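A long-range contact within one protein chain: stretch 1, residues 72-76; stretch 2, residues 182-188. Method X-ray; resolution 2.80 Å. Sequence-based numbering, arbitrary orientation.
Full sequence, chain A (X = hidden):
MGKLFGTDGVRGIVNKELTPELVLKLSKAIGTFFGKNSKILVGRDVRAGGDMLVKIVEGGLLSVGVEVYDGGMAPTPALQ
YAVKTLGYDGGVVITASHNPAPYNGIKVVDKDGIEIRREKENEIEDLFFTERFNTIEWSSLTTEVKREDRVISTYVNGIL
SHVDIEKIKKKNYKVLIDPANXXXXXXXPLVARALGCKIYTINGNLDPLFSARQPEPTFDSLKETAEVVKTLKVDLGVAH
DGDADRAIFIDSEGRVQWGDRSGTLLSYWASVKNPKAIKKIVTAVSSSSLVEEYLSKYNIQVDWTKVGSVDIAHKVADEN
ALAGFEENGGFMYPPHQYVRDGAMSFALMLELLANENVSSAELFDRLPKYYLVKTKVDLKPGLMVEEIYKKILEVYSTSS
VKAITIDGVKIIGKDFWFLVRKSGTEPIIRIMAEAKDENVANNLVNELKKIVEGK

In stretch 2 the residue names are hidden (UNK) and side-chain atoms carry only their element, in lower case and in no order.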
# COMPACT_ATOMS: atom_id res chain seq x y z
N GLY A 72 13.94 -14.97 -2.90
CA GLY A 72 14.08 -14.77 -1.46
C GLY A 72 13.18 -13.72 -0.82
O GLY A 72 12.09 -13.41 -1.32
N MET A 73 13.62 -13.16 0.30
CA MET A 73 12.86 -12.13 1.02
C MET A 73 13.05 -10.71 0.49
O MET A 73 14.18 -10.26 0.31
CB MET A 73 13.23 -12.13 2.50
CG MET A 73 12.84 -13.36 3.25
SD MET A 73 13.15 -13.11 5.01
CE MET A 73 14.88 -13.78 5.07
N ALA A 74 11.96 -9.99 0.27
CA ALA A 74 12.09 -8.63 -0.21
C ALA A 74 10.80 -7.85 -0.12
O ALA A 74 9.75 -8.43 0.08
CB ALA A 74 12.56 -8.65 -1.66
N PRO A 75 10.88 -6.52 -0.18
CA PRO A 75 9.65 -5.75 -0.13
C PRO A 75 8.85 -6.15 -1.39
O PRO A 75 9.44 -6.56 -2.40
CB PRO A 75 10.15 -4.31 -0.20
CG PRO A 75 11.39 -4.37 0.56
CD PRO A 75 12.04 -5.66 0.11
N THR A 76 7.52 -6.05 -1.33
CA THR A 76 6.69 -6.39 -2.49
C THR A 76 7.00 -5.46 -3.67
O THR A 76 7.12 -5.93 -4.80
CB THR A 76 5.18 -6.38 -2.15
OG1 THR A 76 4.92 -7.43 -1.20
CG2 THR A 76 4.33 -6.63 -3.37
N UNK A 182 10.52 -6.39 9.73
CA UNK A 182 10.38 -7.06 8.48
C UNK A 182 11.25 -6.62 7.29
O UNK A 182 12.08 -5.71 7.33
c UNK A 182 8.92 -7.04 8.08
o UNK A 182 8.73 -7.76 6.87
N UNK A 183 11.00 -7.32 6.20
CA UNK A 183 11.67 -7.18 4.93
C UNK A 183 12.06 -5.75 4.49
O UNK A 183 12.97 -5.56 3.68
c UNK A 183 10.22 -7.02 2.83
c UNK A 183 10.79 -7.95 3.89
c UNK A 183 11.58 -9.12 3.31
N UNK A 184 11.39 -4.74 5.02
CA UNK A 184 11.72 -3.37 4.64
C UNK A 184 13.12 -2.98 5.12
O UNK A 184 13.71 -2.04 4.61
N UNK A 185 13.64 -3.70 6.10
CA UNK A 185 14.97 -3.42 6.62
C UNK A 185 16.07 -3.84 5.63
O UNK A 185 17.23 -3.46 5.80
c UNK A 185 15.16 -4.16 7.96
N UNK A 186 15.72 -4.61 4.61
CA UNK A 186 16.71 -5.07 3.64
C UNK A 186 16.91 -4.06 2.53
O UNK A 186 17.79 -4.25 1.68
c UNK A 186 16.27 -6.39 2.98
c UNK A 186 15.36 -8.72 3.08
c UNK A 186 17.08 -7.92 4.72
c UNK A 186 15.88 -7.54 3.89
N UNK A 187 16.11 -3.00 2.52
CA UNK A 187 16.27 -2.04 1.44
C UNK A 187 16.17 -0.55 1.77
O UNK A 187 16.96 0.25 1.27
o UNK A 187 13.96 -2.33 0.74
c UNK A 187 15.30 -2.41 0.31
N UNK A 188 15.21 -0.14 2.60
CA UNK A 188 15.10 1.28 2.90
C UNK A 188 16.42 1.81 3.46
O UNK A 188 16.88 2.88 3.07
c UNK A 188 13.89 1.57 3.86
c UNK A 188 13.78 3.06 4.23
o UNK A 188 12.68 1.21 3.18

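Position 182 carries two side-chain atoms, one carbon followed by one oxygen, and lies too far from stretch 1 to touch it. A lone hydroxyl on CB makes it Ser182. Its OG lies 2.4 Å from the backbone N of position 183, a very short hydrogen bond, and is also hydrogen-bonded elsewhere in the structure.

At position 183 there are three carbons, one bonded to CA and carrying the other two. The CA-to-CB bond points toward stretch 1, and the outer carbons diverge over consecutive residues: one lies 3.5 Å from Met73 CB, whereas the other packs against the Ala74–Pro75 peptide, 3.1 Å from both Ala74 C and Pro75 N, and reaches Pro75 CD at 3.5 Å. The fork directly at CB, without oxygen, identifies Val183.

Position 184 has no side-chain atoms; its CA approaches Pro75 CG at 4.2 Å, a light contact made by the backbone alone. It is therefore Gly184.

Position 185 has a single side-chain carbon, which points away from stretch 1 and makes no contact with it. This is Ala185; its backbone N is hydrogen-bonded to Ser182 O at 2.8 Å, within the turn.

Position 186 shows four carbons in a chain that forks at the second. Its CA-to-CB bond points toward stretch 1, and one end carbon lies 3.4 Å from Met73 O and 4.1 Å from Met73 CB. The pattern is that of Leu186, in an m,t conformation.

At position 187 one carbon bears one oxygen, which meets Pro75 CG at 3.3 Å, a van der Waals approach to a carbon. This is Ser187, with chi1 p. It occupies the N-cap position of the following helix, but its side chain makes no capping bond.

Position 188 has a CB carrying one oxygen and one carbon and does not reach stretch 1. It matches Thr188, whose OG1 is hydrogen-bonded elsewhere in the structure.

The contact, which buries 255 Å² in total, works by packing, with no hydrogen bond between the stretches. The 3-10 segment 183–186 places Val183 and Leu186 on the side facing stretch 1, a spacing of three residues that fits one turn and is accompanied by the Leu186 N to Val183 O hydrogen bond of 3.1 Å. Both side chains meet Met73 at CB, while the end of the methionine leads away. Val183 also presses on Pro75, whose ring extends the contact to Gly184 and Ser187. Although Ala74 CA lies 5.4 Å from Val183 CA, Ala74 turns its methyl away and contributes through its backbone.

Stretch 2 (182-188) SVGALST
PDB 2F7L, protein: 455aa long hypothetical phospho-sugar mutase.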